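Local coordinates for uncharacterized protein (Bacteroides ovatus, PDB 4QEY) that is of unknown function but belongs to the DUF4425 family of PLAT/LH2- and C2-like lipoproteins, and so may bind calcium, at residues A[14-19]-A[62-67]; A[23-28]-A[84-89]; A[30-35]-A[76-81]. All coordinates share one frame; numbering follows the deposited sequence.

Contact 1 of 3, residues A[14-19]-A[62-67]; sequences KIVVEQ and ENKISC. With EDO (1,2-ethanediol), chain N; EDO (1,2-ethanediol), chain L; EDO (1,2-ethanediol), chain O.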
ATOM      1  N   LYS A  14      -0.370  -6.285   8.374  1.00 46.68           N
ATOM      2  CA  LYS A  14       0.657  -5.442   7.769  1.00 44.12           C
ATOM      3  C   LYS A  14       0.541  -5.452   6.257  1.00 47.11           C
ATOM      4  O   LYS A  14       0.276  -6.492   5.669  1.00 48.34           O
ATOM      5  CB  LYS A  14       2.045  -5.956   8.207  1.00 47.93           C
ATOM      6  CG  LYS A  14       3.277  -5.210   7.681  1.00 53.61           C
ATOM      7  CD  LYS A  14       4.514  -5.910   8.192  1.00 63.51           C
ATOM      8  CE  LYS A  14       5.817  -5.301   7.767  1.00 72.70           C
ATOM      9  NZ  LYS A  14       6.959  -6.084   8.314  1.00 87.68           N
ATOM     10  N   ILE A  15       0.726  -4.288   5.628  1.00 41.86           N
ATOM     11  CA  ILE A  15       0.723  -4.147   4.178  1.00 39.37           C
ATOM     12  C   ILE A  15       1.983  -3.362   3.800  1.00 45.17           C
ATOM     13  O   ILE A  15       2.238  -2.282   4.339  1.00 45.60           O
ATOM     14  CB  ILE A  15      -0.574  -3.523   3.581  1.00 39.65           C
ATOM     15  CG1 ILE A  15      -1.818  -4.411   3.881  1.00 39.81           C
ATOM     16  CG2 ILE A  15      -0.414  -3.322   2.067  1.00 38.35           C
ATOM     17  CD1 ILE A  15      -3.173  -3.899   3.397  1.00 36.87           C
ATOM     18  N   VAL A  16       2.788  -3.942   2.897  1.00 41.68           N
ATOM     19  CA  VAL A  16       4.002  -3.328   2.376  1.00 40.03           C
ATOM     20  C   VAL A  16       3.757  -2.973   0.903  1.00 43.57           C
ATOM     21  O   VAL A  16       3.302  -3.815   0.115  1.00 43.67           O
ATOM     22  CB  VAL A  16       5.248  -4.236   2.562  1.00 45.43           C
ATOM     23  CG1 VAL A  16       6.519  -3.556   2.035  1.00 44.84           C
ATOM     24  CG2 VAL A  16       5.427  -4.632   4.022  1.00 46.32           C
ATOM     25  N   VAL A  17       4.025  -1.707   0.554  1.00 39.11           N
ATOM     26  CA  VAL A  17       3.930  -1.183  -0.803  1.00 37.02           C
ATOM     27  C   VAL A  17       5.362  -0.901  -1.262  1.00 40.94           C
ATOM     28  O   VAL A  17       6.138  -0.273  -0.536  1.00 38.44           O
ATOM     29  CB  VAL A  17       2.990   0.062  -0.912  1.00 39.30           C
ATOM     30  CG1 VAL A  17       2.892   0.563  -2.354  1.00 37.36           C
ATOM     31  CG2 VAL A  17       1.596  -0.255  -0.367  1.00 38.41           C
ATOM     32  N   GLU A  18       5.728  -1.437  -2.433  1.00 39.75           N
ATOM     33  CA  GLU A  18       7.039  -1.242  -3.046  1.00 39.13           C
ATOM     34  C   GLU A  18       6.880  -0.716  -4.463  1.00 42.66           C
ATOM     35  O   GLU A  18       5.969  -1.141  -5.181  1.00 41.61           O
ATOM     36  CB  GLU A  18       7.866  -2.526  -3.050  1.00 41.72           C
ATOM     37  CG  GLU A  18       8.420  -2.929  -1.699  1.00 53.89           C
ATOM     38  CD  GLU A  18       9.385  -4.101  -1.692  1.00 78.99           C
ATOM     39  OE1 GLU A  18       9.506  -4.799  -2.723  1.00 88.71           O
ATOM     40  OE2 GLU A  18      10.014  -4.333  -0.635  1.00 74.52           O
ATOM     41  N   GLN A  19       7.768   0.206  -4.867  1.00 38.53           N
ATOM     42  CA  GLN A  19       7.774   0.756  -6.214  1.00 36.94           C
ATOM     43  C   GLN A  19       9.177   0.711  -6.799  1.00 43.43           C
ATOM     44  O   GLN A  19      10.161   0.867  -6.076  1.00 46.54           O
ATOM     45  CB  GLN A  19       7.228   2.192  -6.255  1.00 36.82           C
ATOM     46  CG  GLN A  19       8.032   3.225  -5.455  1.00 38.04           C
ATOM     47  CD  GLN A  19       7.568   4.628  -5.709  1.00 39.11           C
ATOM     48  OE1 GLN A  19       6.979   4.918  -6.739  1.00 31.05           O
ATOM     49  NE2 GLN A  19       7.839   5.521  -4.775  1.00 34.43           N
ATOM     50  N   GLU A  62       9.796   7.217  -1.109  1.00 48.45           N
ATOM     51  CA  GLU A  62      10.457   5.997  -0.654  1.00 48.86           C
ATOM     52  C   GLU A  62      10.118   4.824  -1.589  1.00 51.22           C
ATOM     53  O   GLU A  62       9.025   4.793  -2.166  1.00 49.59           O
ATOM     54  CB  GLU A  62      10.028   5.678   0.795  1.00 50.51           C
ATOM     55  CG  GLU A  62      10.286   6.787   1.810  1.00 64.72           C
ATOM     56  CD  GLU A  62      11.717   7.271   1.983  1.00102.39           C
ATOM     57  OE1 GLU A  62      12.667   6.464   1.836  1.00106.72           O
ATOM     58  OE2 GLU A  62      11.880   8.467   2.317  1.00102.04           O
ATOM     59  N   ASN A  63      11.050   3.870  -1.751  1.00 48.12           N
ATOM     60  CA  ASN A  63      10.846   2.697  -2.612  1.00 46.84           C
ATOM     61  C   ASN A  63      10.022   1.630  -1.898  1.00 47.94           C
ATOM     62  O   ASN A  63       9.516   0.708  -2.544  1.00 46.14           O
ATOM     63  CB  ASN A  63      12.184   2.117  -3.063  1.00 50.26           C
ATOM     64  CG  ASN A  63      12.879   2.998  -4.083  1.00 83.97           C
ATOM     65  OD1 ASN A  63      12.480   3.078  -5.256  1.00 73.67           O
ATOM     66  ND2 ASN A  63      13.940   3.681  -3.663  1.00 81.88           N
ATOM     67  N   LYS A  64       9.882   1.766  -0.573  1.00 44.82           N
ATOM     68  CA  LYS A  64       9.144   0.839   0.274  1.00 44.65           C
ATOM     69  C   LYS A  64       8.420   1.621   1.379  1.00 49.29           C
ATOM     70  O   LYS A  64       9.014   2.476   2.034  1.00 50.54           O
ATOM     71  CB  LYS A  64      10.119  -0.211   0.852  1.00 47.78           C
ATOM     72  CG  LYS A  64       9.517  -1.331   1.689  1.00 53.99           C
ATOM     73  CD  LYS A  64      10.626  -2.237   2.221  1.00 65.67           C
ATOM     74  CE  LYS A  64      10.143  -3.327   3.155  1.00 74.82           C
ATOM     75  NZ  LYS A  64      11.261  -4.186   3.638  1.00 71.59           N
ATOM     76  N   ILE A  65       7.124   1.353   1.544  1.00 45.16           N
ATOM     77  CA  ILE A  65       6.272   1.921   2.596  1.00 43.81           C
ATOM     78  C   ILE A  65       5.602   0.761   3.282  1.00 46.21           C
ATOM     79  O   ILE A  65       5.054  -0.117   2.623  1.00 45.75           O
ATOM     80  CB  ILE A  65       5.248   2.995   2.097  1.00 45.23           C
ATOM     81  CG1 ILE A  65       5.956   4.250   1.592  1.00 45.99           C
ATOM     82  CG2 ILE A  65       4.243   3.384   3.205  1.00 45.04           C
ATOM     83  CD1 ILE A  65       6.733   5.152   2.656  1.00 55.34           C
ATOM     84  N   SER A  66       5.650   0.764   4.602  1.00 43.86           N
ATOM     85  CA  SER A  66       5.051  -0.263   5.433  1.00 44.41           C
ATOM     86  C   SER A  66       4.106   0.353   6.451  1.00 47.66           C
ATOM     87  O   SER A  66       4.355   1.450   6.966  1.00 45.48           O
ATOM     88  CB  SER A  66       6.141  -1.062   6.138  1.00 48.82           C
ATOM     89  OG  SER A  66       5.580  -2.028   7.007  1.00 64.52           O
ATOM     90  N   CYS A  67       3.022  -0.367   6.735  1.00 46.29           N
ATOM     91  CA  CYS A  67       2.040   0.015   7.738  1.00 47.01           C
ATOM     92  C   CYS A  67       1.524  -1.256   8.428  1.00 49.21           C
ATOM     93  O   CYS A  67       1.251  -2.243   7.753  1.00 48.18           O
ATOM     94  CB  CYS A  67       0.914   0.832   7.117  1.00 46.81           C
ATOM     95  SG  CYS A  67      -0.199   1.570   8.330  1.00 51.91           S
TER
HETATM   96  C1  EDO N 204       8.424  -4.429  -7.313  1.00 57.95           C
HETATM   97  O1  EDO N 204       8.144  -3.049  -7.457  1.00 56.90           O
HETATM   98  C2  EDO N 204       9.068  -4.633  -5.920  1.00 61.48           C
HETATM   99  O2  EDO N 204      10.259  -3.848  -5.741  1.00 63.17           O
HETATM  100  C1  EDO L 202       6.872   8.016  -7.105  1.00 47.32           C
HETATM  101  O1  EDO L 202       6.690   7.129  -8.173  1.00 47.76           O
HETATM  102  C2  EDO L 202       5.522   8.695  -6.882  1.00 44.52           C
HETATM  103  O2  EDO L 202       5.551   9.597  -5.807  1.00 43.22           O
HETATM  104  C1  EDO O 205       8.285  -9.565   6.342  1.00 66.76           C
HETATM  105  O1  EDO O 205       8.254  -8.276   5.741  1.00 70.72           O
HETATM  106  C2  EDO O 205       6.885  -9.866   6.878  1.00 65.43           C
HETATM  107  O2  EDO O 205       6.520  -8.816   7.771  1.00 66.81           O
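Val16 and Lys64 meet on one face of an antiparallel sheet, where segment 14-19 of strand 13-21 pairs with the edge strand 64-68. The sheet is one layer of a beta sandwich. Lys64 is extended and passes obliquely over Val16, with Lys64 CG 3.7 Å from Val16 CG1. Glu18 lies beside Lys64 and points the same way. Glu18 OE2 rests 3.6 Å from Lys64 CD, and the two charged ends do not form a salt bridge. At the far end of this face Lys14 is extended too, and its CE comes 3.4 Å from Ser66 OG. Lys14 NZ continues to a bound ethanediol. Ile15, Val17, Ile65 and Cys67 occupy the other face and look onto the second sheet, at Ile30, Phe32, Met76 and Cys78. Paired backbone bonds join Ile15 with Cys67 and Val17 with Ile65. Gln19 N adds a bond to Asn63 O. Gln19 CG stands between its own backbone N and carbonyl carbon (chi1 62°), which puts it 3.8 Å from Glu62 O. The chain is extended from there. Gln19 NE2 bonds Val60 O and donates almost straight (171°) to Glu62 O at 3.0 Å, from above the carbonyl plane.

Contact 2 of 3, residues A[23-28]-A[84-89]; sequences TDDFDL and STSEQA. With EDO (1,2-ethanediol), chain L; EDO (1,2-ethanediol), chain M.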
ATOM      1  N   THR A  23      10.298   5.954 -11.291  1.00 38.92           N
ATOM      2  CA  THR A  23       9.542   6.474 -10.141  1.00 38.36           C
ATOM      3  C   THR A  23       9.391   8.017 -10.200  1.00 45.11           C
ATOM      4  O   THR A  23       8.425   8.550  -9.661  1.00 45.87           O
ATOM      5  CB  THR A  23      10.196   6.047  -8.807  1.00 39.12           C
ATOM      6  OG1 THR A  23      11.563   6.472  -8.818  1.00 37.63           O
ATOM      7  CG2 THR A  23      10.097   4.536  -8.546  1.00 33.28           C
ATOM      8  N   ASP A  24      10.285   8.712 -10.889  1.00 43.45           N
ATOM      9  CA  ASP A  24      10.225  10.171 -11.000  1.00 44.32           C
ATOM     10  C   ASP A  24       9.126  10.643 -11.980  1.00 48.64           C
ATOM     11  O   ASP A  24       8.719  11.813 -11.925  1.00 49.69           O
ATOM     12  CB  ASP A  24      11.588  10.715 -11.457  1.00 48.12           C
ATOM     13  CG  ASP A  24      12.713  10.518 -10.448  1.00 64.73           C
ATOM     14  OD1 ASP A  24      12.413  10.221  -9.263  1.00 65.83           O
ATOM     15  OD2 ASP A  24      13.894  10.710 -10.830  1.00 74.32           O
ATOM     16  N   ASP A  25       8.641   9.735 -12.853  1.00 42.92           N
ATOM     17  CA  ASP A  25       7.647  10.054 -13.880  1.00 42.01           C
ATOM     18  C   ASP A  25       6.203   9.685 -13.468  1.00 41.52           C
ATOM     19  O   ASP A  25       5.291   9.757 -14.285  1.00 41.46           O
ATOM     20  CB  ASP A  25       8.015   9.310 -15.172  1.00 45.21           C
ATOM     21  CG  ASP A  25       9.327   9.775 -15.754  1.00 51.76           C
ATOM     22  OD1 ASP A  25       9.501  10.996 -15.919  1.00 52.59           O
ATOM     23  OD2 ASP A  25      10.175   8.918 -16.046  1.00 60.80           O
ATOM     24  N   PHE A  26       5.995   9.363 -12.203  1.00 36.03           N
ATOM     25  CA  PHE A  26       4.699   9.013 -11.642  1.00 33.18           C
ATOM     26  C   PHE A  26       4.529   9.667 -10.294  1.00 38.41           C
ATOM     27  O   PHE A  26       5.510  10.129  -9.712  1.00 38.85           O
ATOM     28  CB  PHE A  26       4.569   7.473 -11.504  1.00 32.88           C
ATOM     29  CG  PHE A  26       4.625   6.688 -12.796  1.00 33.35           C
ATOM     30  CD1 PHE A  26       5.843   6.266 -13.323  1.00 34.92           C
ATOM     31  CD2 PHE A  26       3.457   6.354 -13.479  1.00 34.01           C
ATOM     32  CE1 PHE A  26       5.894   5.542 -14.512  1.00 35.67           C
ATOM     33  CE2 PHE A  26       3.510   5.645 -14.686  1.00 35.92           C
ATOM     34  CZ  PHE A  26       4.725   5.239 -15.186  1.00 35.31           C
ATOM     35  N   ASP A  27       3.277   9.724  -9.818  1.00 35.48           N
ATOM     36  CA  ASP A  27       2.840  10.094  -8.471  1.00 34.83           C
ATOM     37  C   ASP A  27       2.138   8.883  -7.868  1.00 37.04           C
ATOM     38  O   ASP A  27       1.174   8.412  -8.448  1.00 39.85           O
ATOM     39  CB  ASP A  27       1.948  11.344  -8.437  1.00 36.95           C
ATOM     40  CG  ASP A  27       2.610  12.673  -8.710  1.00 48.97           C
ATOM     41  OD1 ASP A  27       3.848  12.768  -8.560  1.00 51.23           O
ATOM     42  OD2 ASP A  27       1.884  13.636  -9.004  1.00 55.14           O
ATOM     43  N   LEU A  28       2.664   8.329  -6.777  1.00 31.65           N
ATOM     44  CA  LEU A  28       2.079   7.210  -6.040  1.00 30.89           C
ATOM     45  C   LEU A  28       1.477   7.761  -4.760  1.00 37.48           C
ATOM     46  O   LEU A  28       2.196   8.371  -3.948  1.00 36.09           O
ATOM     47  CB  LEU A  28       3.111   6.088  -5.747  1.00 30.69           C
ATOM     48  CG  LEU A  28       2.645   4.926  -4.873  1.00 35.39           C
ATOM     49  CD1 LEU A  28       1.514   4.124  -5.553  1.00 36.76           C
ATOM     50  CD2 LEU A  28       3.787   4.024  -4.538  1.00 39.59           C
ATOM     51  N   SER A  84       0.615   9.476 -13.845  0.67 38.02           N
ATOM     52  CA  SER A  84       1.804   9.784 -14.635  0.67 39.03           C
ATOM     53  C   SER A  84       1.956  11.279 -14.801  0.67 45.04           C
ATOM     54  O   SER A  84       0.966  11.979 -15.088  0.67 43.29           O
ATOM     55  CB  SER A  84       1.721   9.119 -16.001  0.67 44.24           C
ATOM     56  OG  SER A  84       0.649   9.675 -16.750  0.67 55.40           O
ATOM     57  N   THR A  85       3.216  11.760 -14.672  0.67 44.23           N
ATOM     58  CA  THR A  85       3.580  13.183 -14.750  0.67 45.37           C
ATOM     59  C   THR A  85       4.531  13.451 -15.963  0.67 53.41           C
ATOM     60  O   THR A  85       5.251  14.451 -15.972  0.67 54.86           O
ATOM     61  CB  THR A  85       4.222  13.601 -13.421  0.67 38.98           C
ATOM     62  OG1 THR A  85       5.355  12.779 -13.174  0.67 40.39           O
ATOM     63  CG2 THR A  85       3.275  13.485 -12.254  0.67 30.85           C
ATOM     64  N   SER A  86       4.470  12.592 -17.002  0.67 50.93           N
ATOM     65  CA  SER A  86       5.307  12.676 -18.195  0.67 52.14           C
ATOM     66  C   SER A  86       4.506  12.535 -19.493  0.67 56.49           C
ATOM     67  O   SER A  86       3.633  11.672 -19.595  0.67 56.02           O
ATOM     68  CB  SER A  86       6.367  11.578 -18.149  0.67 55.81           C
ATOM     69  OG  SER A  86       7.155  11.507 -19.328  0.67 66.52           O
ATOM     70  N   GLU A  87       4.829  13.399 -20.484  1.00 54.14           N
ATOM     71  CA  GLU A  87       4.363  13.427 -21.881  1.00 54.21           C
ATOM     72  C   GLU A  87       5.117  12.396 -22.756  1.00 58.78           C
ATOM     73  O   GLU A  87       4.836  12.293 -23.951  1.00 61.23           O
ATOM     74  CB  GLU A  87       4.513  14.834 -22.493  1.00 57.47           C
ATOM     75  CG  GLU A  87       3.620  15.881 -21.852  1.00 67.50           C
ATOM     76  CD  GLU A  87       3.484  17.235 -22.525  1.00 89.19           C
ATOM     77  OE1 GLU A  87       4.072  17.460 -23.611  1.00 85.87           O
ATOM     78  OE2 GLU A  87       2.732  18.067 -21.973  1.00 84.83           O
ATOM     79  N   GLN A  88       6.048  11.636 -22.165  1.00 53.70           N
ATOM     80  CA  GLN A  88       6.847  10.651 -22.880  1.00 54.28           C
ATOM     81  C   GLN A  88       6.257   9.263 -22.659  1.00 57.84           C
ATOM     82  O   GLN A  88       5.968   8.871 -21.516  1.00 56.15           O
ATOM     83  CB  GLN A  88       8.325  10.708 -22.449  1.00 56.63           C
ATOM     84  CG  GLN A  88       9.036  12.004 -22.877  1.00 86.02           C
ATOM     85  CD  GLN A  88      10.453  12.174 -22.358  1.00118.14           C
ATOM     86  OE1 GLN A  88      11.139  11.212 -21.993  1.00114.28           O
ATOM     87  NE2 GLN A  88      10.938  13.417 -22.332  1.00115.83           N
ATOM     88  N   ALA A  89       6.020   8.537 -23.777  1.00 54.36           N
ATOM     89  CA  ALA A  89       5.479   7.177 -23.770  1.00 52.03           C
ATOM     90  C   ALA A  89       6.572   6.158 -23.436  1.00 54.38           C
ATOM     91  O   ALA A  89       7.746   6.376 -23.762  1.00 55.37           O
ATOM     92  CB  ALA A  89       4.855   6.852 -25.115  1.00 53.69           C
TER
HETATM   93  C1  EDO L 202       6.872   8.016  -7.105  1.00 47.32           C
HETATM   94  O1  EDO L 202       6.690   7.129  -8.173  1.00 47.76           O
HETATM   95  C2  EDO L 202       5.522   8.695  -6.882  1.00 44.52           C
HETATM   96  O2  EDO L 202       5.551   9.597  -5.807  1.00 43.22           O
HETATM   97  C1  EDO M 203       8.178  11.448  -7.512  1.00 62.29           C
HETATM   98  O1  EDO M 203       7.682  11.342  -8.845  1.00 58.65           O
HETATM   99  C2  EDO M 203       7.376  12.500  -6.676  1.00 63.08           C
HETATM  100  O2  EDO M 203       6.004  12.124  -6.594  1.00 60.18           O
HETATM  101  O   HOH W   1       7.510  13.578 -14.648  1.00 56.68           O
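Thr85 reaches across to Asp25 and Asp27 where strand 26-36 begins. Residues 84 to 86 are modelled in two conformers; the side-chain contacts given here are those of one and are less certain. The CB of Thr85 points toward the segment 23-28 and lies 4.1 Å from Asp25 O. There the side chain divides. OG1 sits between the backbone N and the carbonyl carbon of Thr85 (chi1 58°), which brings Thr85 OG1 to 3.2 Å from Asp25 O. Thr85 OG1 is hydrogen-bonded to a water at 2.7 Å. The same water lies near Thr85 O and Asp24 O, as a weak link between the two segments. The other branch, CG2, goes to Asp27. Thr85 CG2 ends 3.5 Å from Asp27 OD2, and the two side chains cross at about a right angle. Asp27 OD1 in turn accepts a bond from an ethanediol.

The backbone of Thr85 gives the direct hydrogen bond of the contact. Thr85 N donates to Asp25 O at 2.9 Å, nearly straight (176°) but from above the carbonyl plane. Next to it, Phe26 and Ser84 form a non-hydrogen-bonded antiparallel pair. Phe26 CD2 lies 4.0 Å from Ser84 CA, and Ser84 OG is bonded to Leu120 N. Beyond Thr85 the loop turns at Ser86, whose OG accepts from Gln88 N in an ST turn. Ser86 CB lies 3.9 Å from Asp25 OD1, a loose van der Waals contact.

The contact lies at one end of the sandwich, about 19 Å from the centre of the chain. It extends the pairing of strands 26-36 and 73-84, where the backbones of Asp27 and Ile83 are hydrogen-bonded. The Phe26 ring reaches Val82 in strand 73-84 and Leu93 in strand 92-101 of the other sheet.

Contact 3 of 3, residues A[30-35]-A[76-81]; sequences IAFGAA and MTCAGS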
ATOM      1  N   ILE A  30      -0.927   6.597  -1.528  1.00 36.53           N
ATOM      2  CA  ILE A  30      -1.437   5.402  -0.861  1.00 35.86           C
ATOM      3  C   ILE A  30      -2.092   5.809   0.477  1.00 40.50           C
ATOM      4  O   ILE A  30      -1.707   6.786   1.113  1.00 39.95           O
ATOM      5  CB  ILE A  30      -0.374   4.289  -0.680  1.00 38.58           C
ATOM      6  CG1 ILE A  30       0.871   4.782   0.062  1.00 40.73           C
ATOM      7  CG2 ILE A  30       0.024   3.679  -2.033  1.00 39.08           C
ATOM      8  CD1 ILE A  30       2.052   3.726   0.225  1.00 47.33           C
ATOM      9  N   ALA A  31      -3.163   5.089   0.824  1.00 37.04           N
ATOM     10  CA  ALA A  31      -3.918   5.275   2.048  1.00 36.75           C
ATOM     11  C   ALA A  31      -4.121   3.935   2.723  1.00 40.09           C
ATOM     12  O   ALA A  31      -4.482   2.963   2.064  1.00 39.68           O
ATOM     13  CB  ALA A  31      -5.252   5.952   1.756  1.00 37.19           C
ATOM     14  N   PHE A  32      -3.838   3.876   4.025  1.00 37.60           N
ATOM     15  CA  PHE A  32      -3.988   2.685   4.863  1.00 37.89           C
ATOM     16  C   PHE A  32      -5.000   2.930   5.958  1.00 45.82           C
ATOM     17  O   PHE A  32      -5.041   4.013   6.570  1.00 46.32           O
ATOM     18  CB  PHE A  32      -2.665   2.256   5.493  1.00 39.03           C
ATOM     19  CG  PHE A  32      -1.511   1.962   4.570  1.00 38.89           C
ATOM     20  CD1 PHE A  32      -0.662   2.980   4.149  1.00 39.62           C
ATOM     21  CD2 PHE A  32      -1.195   0.651   4.224  1.00 40.51           C
ATOM     22  CE1 PHE A  32       0.452   2.702   3.354  1.00 40.20           C
ATOM     23  CE2 PHE A  32      -0.066   0.366   3.447  1.00 42.49           C
ATOM     24  CZ  PHE A  32       0.754   1.395   3.018  1.00 40.04           C
ATOM     25  N   GLY A  33      -5.815   1.914   6.182  1.00 44.04           N
ATOM     26  CA  GLY A  33      -6.846   1.892   7.207  1.00 46.22           C
ATOM     27  C   GLY A  33      -6.904   0.509   7.805  1.00 53.26           C
ATOM     28  O   GLY A  33      -6.683  -0.476   7.094  1.00 52.50           O
ATOM     29  N   ALA A  34      -7.170   0.420   9.113  1.00 52.73           N
ATOM     30  CA  ALA A  34      -7.231  -0.865   9.775  1.00 55.00           C
ATOM     31  C   ALA A  34      -8.264  -0.886  10.905  1.00 60.86           C
ATOM     32  O   ALA A  34      -8.745   0.160  11.370  1.00 60.60           O
ATOM     33  CB  ALA A  34      -5.865  -1.226  10.324  1.00 56.02           C
ATOM     34  N   ALA A  35      -8.591  -2.107  11.338  1.00 58.61           N
ATOM     35  CA  ALA A  35      -9.527  -2.380  12.419  1.00 61.17           C
ATOM     36  C   ALA A  35      -8.939  -3.369  13.414  1.00 68.08           C
ATOM     37  O   ALA A  35      -8.232  -4.299  13.014  1.00 66.18           O
ATOM     38  CB  ALA A  35     -10.825  -2.931  11.849  1.00 62.95           C
HETATM   39  N   MSE A  76      -6.738  -4.958   7.610  1.00 50.71           N
HETATM   40  CA  MSE A  76      -6.050  -3.783   7.074  1.00 44.86           C
HETATM   41  C   MSE A  76      -6.336  -3.661   5.573  1.00 48.97           C
HETATM   42  O   MSE A  76      -6.338  -4.672   4.865  1.00 50.93           O
HETATM   43  CB  MSE A  76      -4.537  -3.772   7.332  1.00 44.75           C
HETATM   44  CG  MSE A  76      -3.883  -2.492   6.781  1.00 47.63           C
HETATM   45 SE   MSE A  76      -2.029  -2.213   7.159  0.75 52.14          SE
HETATM   46  CE  MSE A  76      -2.223  -1.854   9.000  1.00 50.99           C
ATOM     47  N   THR A  77      -6.578  -2.426   5.104  1.00 42.79           N
ATOM     48  CA  THR A  77      -6.830  -2.120   3.698  1.00 41.79           C
ATOM     49  C   THR A  77      -5.836  -1.072   3.217  1.00 44.30           C
ATOM     50  O   THR A  77      -5.503  -0.133   3.940  1.00 42.72           O
ATOM     51  CB  THR A  77      -8.280  -1.650   3.483  1.00 49.64           C
ATOM     52  OG1 THR A  77      -9.145  -2.692   3.912  1.00 58.40           O
ATOM     53  CG2 THR A  77      -8.597  -1.340   2.026  1.00 44.21           C
ATOM     54  N   CYS A  78      -5.366  -1.249   1.991  1.00 41.57           N
ATOM     55  CA  CYS A  78      -4.488  -0.307   1.324  1.00 40.26           C
ATOM     56  C   CYS A  78      -5.108   0.068   0.001  1.00 43.41           C
ATOM     57  O   CYS A  78      -5.365  -0.796  -0.837  1.00 43.99           O
ATOM     58  CB  CYS A  78      -3.077  -0.863   1.148  1.00 40.21           C
ATOM     59  SG  CYS A  78      -1.951   0.261   0.281  1.00 42.46           S
ATOM     60  N   ALA A  79      -5.378   1.351  -0.163  1.00 38.89           N
ATOM     61  CA  ALA A  79      -5.917   1.920  -1.401  1.00 38.05           C
ATOM     62  C   ALA A  79      -4.906   2.847  -1.986  1.00 40.56           C
ATOM     63  O   ALA A  79      -4.344   3.667  -1.259  1.00 41.31           O
ATOM     64  CB  ALA A  79      -7.221   2.648  -1.130  1.00 39.29           C
ATOM     65  N   GLY A  80      -4.636   2.698  -3.269  1.00 35.10           N
ATOM     66  CA  GLY A  80      -3.652   3.537  -3.932  1.00 33.23           C
ATOM     67  C   GLY A  80      -4.060   4.074  -5.291  1.00 35.32           C
ATOM     68  O   GLY A  80      -4.986   3.570  -5.935  1.00 33.48           O
ATOM     69  N   SER A  81      -3.352   5.116  -5.730  1.00 32.16           N
ATOM     70  CA  SER A  81      -3.515   5.699  -7.046  1.00 31.92           C
ATOM     71  C   SER A  81      -2.142   5.965  -7.628  1.00 33.66           C
ATOM     72  O   SER A  81      -1.191   6.286  -6.916  1.00 32.34           O
ATOM     73  CB  SER A  81      -4.384   6.964  -7.034  1.00 37.00           C
ATOM     74  OG  SER A  81      -3.786   8.084  -6.402  1.00 45.32           O
TER
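Phe32 and Cys78 make the main side-chain contact between segments 30-35 and 76-81 of strands 26-36 and 73-84. Cys78 SG lies over one face of the Phe32 ring, 4.1 Å from the ring centroid and 27° off its normal. Cys78 SG is nearest Phe32 CE2, at 3.7 Å. Cys78 SG is anti to the backbone N (chi1 179°), which carries it to this place. Selenomethionine Met76 makes a second, looser Met-aromatic contact. Met76 SE is 4.2 Å from Phe32 CD2 and approaches the ring obliquely.

The apolar contacts continue on the same face. The Met76 chain is bent at chi3 (-71°), and its CE meets Ala34 CB at 3.9 Å. At the other end Ile30 CG2 packs on Gly80 CA at 4.1 Å.

The two strands are central neighbours in an antiparallel four-stranded sheet. It forms one layer of the beta sandwich, as expected of a PLAT- or C2-like domain. The face with Ile30, Phe32, Met76 and Cys78 turns inward. There it meets Ile15, Val17, Ile65 and Cys67 of the opposing sheet. Ala31, Thr77 and Ala79 point to the outer face, and Ala79 lies near a bound di(hydroxyethyl)ether.

The backbone bonds come in two pairs. Ala31 and Ala79 exchange N-H to O bonds, and so do Gly33 and Thr77. Thr77 N to Gly33 O is 2.8 Å. Between these pairs, CA-H groups point at carbonyl oxygens. Phe32 CA is 3.3 Å from Thr77 O, and Cys78 CA is 3.4 Å from Ala31 O.

Overall arrangement
From the N terminus the chain passes 14-19, 23-28 and 30-35 in turn, one partner of each contact. Contact 1 closes first, at 62-67. Contact 3 closes next, at 76-81, and contact 2 last, at 84-89. Contact 3 therefore nests within contact 2, and contact 1 crosses both. Contacts 2 and 3 join strands 26-36 and 73-84 of one sheet, contact 2 where strand 26-36 begins and strand 73-84 ends. Contact 1 belongs to the facing sheet. The two layers meet through the core: Cys67 CB packs 3.6 Å from Phe32 CD2, linking contacts 1 and 3. Leu28 touches Val17 and Gln19, and so joins contact 2 to contact 1.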